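PDB 4MR0: plasmin and fibronectin-binding protein A from Streptococcus pneumoniae, which acts as a surface adhesin and invasin that binds human fibronectin, plasmin, plasminogen and serum albumin. Local coordinates for residues 495-500 against 518-523. Numbering follows the deposited sequence.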
ATOM      1  N   SER A 495       2.807 -10.706  20.951  1.00 16.35           N
ATOM      2  CA  SER A 495       3.283 -10.350  22.283  1.00 18.29           C
ATOM      3  C   SER A 495       3.536  -8.882  22.556  1.00 18.24           C
ATOM      4  O   SER A 495       3.823  -8.101  21.655  1.00 17.53           O
ATOM      5  CB  SER A 495       4.572 -11.119  22.577  1.00 17.60           C
ATOM      6  OG  SER A 495       4.389 -12.507  22.390  1.00 21.57           O
ATOM      7  N   GLU A 496       3.430  -8.527  23.832  1.00 19.64           N
ATOM      8  CA  GLU A 496       3.659  -7.170  24.308  1.00 21.13           C
ATOM      9  C   GLU A 496       2.903  -6.060  23.590  1.00 20.85           C
ATOM     10  O   GLU A 496       3.378  -4.924  23.498  1.00 20.09           O
ATOM     11  CB  GLU A 496       5.161  -6.884  24.312  1.00 24.81           C
ATOM     12  CG  GLU A 496       5.912  -7.806  25.265  1.00 29.65           C
ATOM     13  CD  GLU A 496       7.402  -7.543  25.302  1.00 33.25           C
ATOM     14  OE1 GLU A 496       8.106  -7.906  24.333  1.00 35.91           O
ATOM     15  OE2 GLU A 496       7.868  -6.965  26.305  1.00 36.40           O
ATOM     16  N   ASN A 497       1.714  -6.382  23.098  1.00 19.34           N
ATOM     17  CA  ASN A 497       0.894  -5.389  22.434  1.00 18.71           C
ATOM     18  C   ASN A 497       0.027  -4.732  23.511  1.00 19.34           C
ATOM     19  O   ASN A 497      -0.349  -5.382  24.492  1.00 19.31           O
ATOM     20  CB  ASN A 497       0.009  -6.054  21.373  1.00 15.68           C
ATOM     21  CG  ASN A 497       0.815  -6.676  20.239  1.00 15.43           C
ATOM     22  OD1 ASN A 497       1.360  -5.970  19.392  1.00 13.69           O
ATOM     23  ND2 ASN A 497       0.897  -8.003  20.227  1.00 12.48           N
ATOM     24  N   SER A 498      -0.268  -3.444  23.338  1.00 19.62           N
ATOM     25  CA  SER A 498      -1.110  -2.710  24.281  1.00 22.50           C
ATOM     26  C   SER A 498      -2.410  -2.315  23.582  1.00 23.40           C
ATOM     27  O   SER A 498      -2.393  -1.632  22.558  1.00 24.16           O
ATOM     28  CB  SER A 498      -0.400  -1.448  24.786  1.00 23.07           C
ATOM     29  OG  SER A 498       0.693  -1.762  25.631  1.00 26.39           O
ATOM     30  N   ILE A 499      -3.537  -2.747  24.138  1.00 23.34           N
ATOM     31  CA  ILE A 499      -4.836  -2.439  23.557  1.00 24.50           C
ATOM     32  C   ILE A 499      -5.725  -1.638  24.511  1.00 26.43           C
ATOM     33  O   ILE A 499      -6.132  -2.139  25.561  1.00 27.30           O
ATOM     34  CB  ILE A 499      -5.571  -3.730  23.154  1.00 23.23           C
ATOM     35  CG1 ILE A 499      -4.683  -4.554  22.216  1.00 23.62           C
ATOM     36  CG2 ILE A 499      -6.890  -3.389  22.475  1.00 21.11           C
ATOM     37  CD1 ILE A 499      -5.291  -5.866  21.777  1.00 25.89           C
ATOM     38  N   PHE A 500      -6.024  -0.396  24.135  1.00 27.50           N
ATOM     39  CA  PHE A 500      -6.869   0.478  24.953  1.00 28.95           C
ATOM     40  C   PHE A 500      -8.252   0.676  24.334  1.00 30.99           C
ATOM     41  O   PHE A 500      -8.402   1.453  23.388  1.00 32.38           O
ATOM     42  CB  PHE A 500      -6.238   1.867  25.117  1.00 27.36           C
ATOM     43  CG  PHE A 500      -4.901   1.870  25.801  1.00 26.72           C
ATOM     44  CD1 PHE A 500      -3.754   1.463  25.126  1.00 26.76           C
ATOM     45  CD2 PHE A 500      -4.781   2.323  27.116  1.00 27.28           C
ATOM     46  CE1 PHE A 500      -2.503   1.505  25.753  1.00 25.80           C
ATOM     47  CE2 PHE A 500      -3.538   2.368  27.749  1.00 25.54           C
ATOM     48  CZ  PHE A 500      -2.397   1.961  27.064  1.00 25.33           C
ATOM     49  N   LEU A 518       2.479 -13.708  24.452  1.00 20.96           N
ATOM     50  CA  LEU A 518       3.064 -13.313  25.727  1.00 22.39           C
ATOM     51  C   LEU A 518       2.962 -11.863  26.160  1.00 22.12           C
ATOM     52  O   LEU A 518       3.324 -10.940  25.430  1.00 20.54           O
ATOM     53  CB  LEU A 518       4.545 -13.701  25.757  1.00 21.89           C
ATOM     54  CG  LEU A 518       4.906 -15.155  25.449  1.00 24.06           C
ATOM     55  CD1 LEU A 518       6.414 -15.268  25.260  1.00 23.47           C
ATOM     56  CD2 LEU A 518       4.421 -16.063  26.572  1.00 24.08           C
ATOM     57  N   ASN A 519       2.471 -11.695  27.381  1.00 22.61           N
ATOM     58  CA  ASN A 519       2.356 -10.405  28.032  1.00 22.18           C
ATOM     59  C   ASN A 519       1.816  -9.213  27.261  1.00 22.57           C
ATOM     60  O   ASN A 519       2.466  -8.173  27.165  1.00 23.05           O
ATOM     61  CB  ASN A 519       3.714 -10.065  28.636  1.00 24.39           C
ATOM     62  CG  ASN A 519       4.282 -11.222  29.445  1.00 23.79           C
ATOM     63  OD1 ASN A 519       3.610 -11.767  30.315  1.00 26.88           O
ATOM     64  ND2 ASN A 519       5.518 -11.601  29.158  1.00 24.46           N
ATOM     65  N   ASN A 520       0.620  -9.367  26.716  1.00 22.44           N
ATOM     66  CA  ASN A 520      -0.030  -8.274  26.017  1.00 22.41           C
ATOM     67  C   ASN A 520      -0.765  -7.536  27.138  1.00 23.21           C
ATOM     68  O   ASN A 520      -0.996  -8.109  28.202  1.00 23.24           O
ATOM     69  CB  ASN A 520      -1.015  -8.823  24.988  1.00 19.61           C
ATOM     70  CG  ASN A 520      -0.321  -9.563  23.860  1.00 20.33           C
ATOM     71  OD1 ASN A 520       0.289  -8.951  22.982  1.00 21.49           O
ATOM     72  ND2 ASN A 520      -0.402 -10.887  23.882  1.00 20.26           N
ATOM     73  N   GLN A 521      -1.099  -6.270  26.918  1.00 24.47           N
ATOM     74  CA  GLN A 521      -1.805  -5.474  27.920  1.00 26.23           C
ATOM     75  C   GLN A 521      -3.164  -5.026  27.395  1.00 26.10           C
ATOM     76  O   GLN A 521      -3.303  -4.670  26.221  1.00 25.27           O
ATOM     77  CB  GLN A 521      -0.962  -4.258  28.315  1.00 29.82           C
ATOM     78  CG  GLN A 521       0.151  -4.571  29.306  1.00 36.45           C
ATOM     79  CD  GLN A 521       1.139  -3.425  29.457  1.00 41.28           C
ATOM     80  OE1 GLN A 521       0.748  -2.259  29.570  1.00 43.48           O
ATOM     81  NE2 GLN A 521       2.429  -3.753  29.470  1.00 42.84           N
ATOM     82  N   PHE A 522      -4.170  -5.050  28.266  1.00 25.27           N
ATOM     83  CA  PHE A 522      -5.526  -4.667  27.878  1.00 27.07           C
ATOM     84  C   PHE A 522      -6.125  -3.676  28.867  1.00 28.31           C
ATOM     85  O   PHE A 522      -6.003  -3.845  30.079  1.00 28.39           O
ATOM     86  CB  PHE A 522      -6.412  -5.914  27.804  1.00 25.37           C
ATOM     87  CG  PHE A 522      -5.836  -7.019  26.962  1.00 24.11           C
ATOM     88  CD1 PHE A 522      -6.061  -7.060  25.592  1.00 24.69           C
ATOM     89  CD2 PHE A 522      -5.053  -8.007  27.542  1.00 22.51           C
ATOM     90  CE1 PHE A 522      -5.514  -8.080  24.809  1.00 24.57           C
ATOM     91  CE2 PHE A 522      -4.501  -9.030  26.774  1.00 24.50           C
ATOM     92  CZ  PHE A 522      -4.728  -9.066  25.404  1.00 23.77           C
ATOM     93  N   TYR A 523      -6.779  -2.646  28.343  1.00 29.86           N
ATOM     94  CA  TYR A 523      -7.390  -1.619  29.179  1.00 32.24           C
ATOM     95  C   TYR A 523      -8.764  -1.221  28.664  1.00 34.14           C
ATOM     96  O   TYR A 523      -8.958  -1.013  27.465  1.00 33.60           O
ATOM     97  CB  TYR A 523      -6.516  -0.368  29.210  1.00 32.46           C
ATOM     98  CG  TYR A 523      -5.095  -0.612  29.641  1.00 33.45           C
ATOM     99  CD1 TYR A 523      -4.757  -0.676  30.990  1.00 34.60           C
ATOM    100  CD2 TYR A 523      -4.085  -0.783  28.693  1.00 33.44           C
ATOM    101  CE1 TYR A 523      -3.440  -0.901  31.388  1.00 35.95           C
ATOM    102  CE2 TYR A 523      -2.771  -1.011  29.080  1.00 34.42           C
ATOM    103  CZ  TYR A 523      -2.454  -1.068  30.425  1.00 35.70           C
ATOM    104  OH  TYR A 523      -1.154  -1.298  30.810  1.00 37.40           O
TER
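S498-F500 and Q521-Y523 run side by side as parallel strands, their axes 4.7 Å apart at closest and 7° from parallel, on successive coils of a right-handed parallel beta-helix. The ladder is regular here: N497 O takes the Q521 N-H at 2.7 Å, I499 N gives to Q521 O, and I499 O receives Y523 N. Before the strands both segments turn, with E496 and N519 in left-handed backbone conformations, and two asparagines meet at the bend. N520 OD1 takes N of N497 at 2.9 Å and ND2 of N497 at 3.0 Å, the two donors arriving from opposite faces of its carboxamide plane. CG is anti to the carbonyl carbon in both asparagines (chi1 -65° in N497), and from this like start the amides lie alongside each other, planes 5° apart and pointing the same way. Each is tied further along the stack: N497 ND2 also reaches V466 O, its OD1 takes N469 N, and N520 ND2 gives to V494 O. This is consistent with the asparagine ladders of pectate lyase-like beta-helices. At the far end the rings of F500 and Y523 form an offset stack, centroids 4.5 Å apart; CD2 of Y523 sits over one face of F500, toward its rim. On the other face of the strands, CD1 of I499 packs 3.8 Å from CE1 of F522, and both touch I506 inside the coil. Buried amides thus find partners in adjacent coils at the same bend, consistent with a stacked turn, while the aromatic pair extends the coil-to-coil stacking on the outer surface.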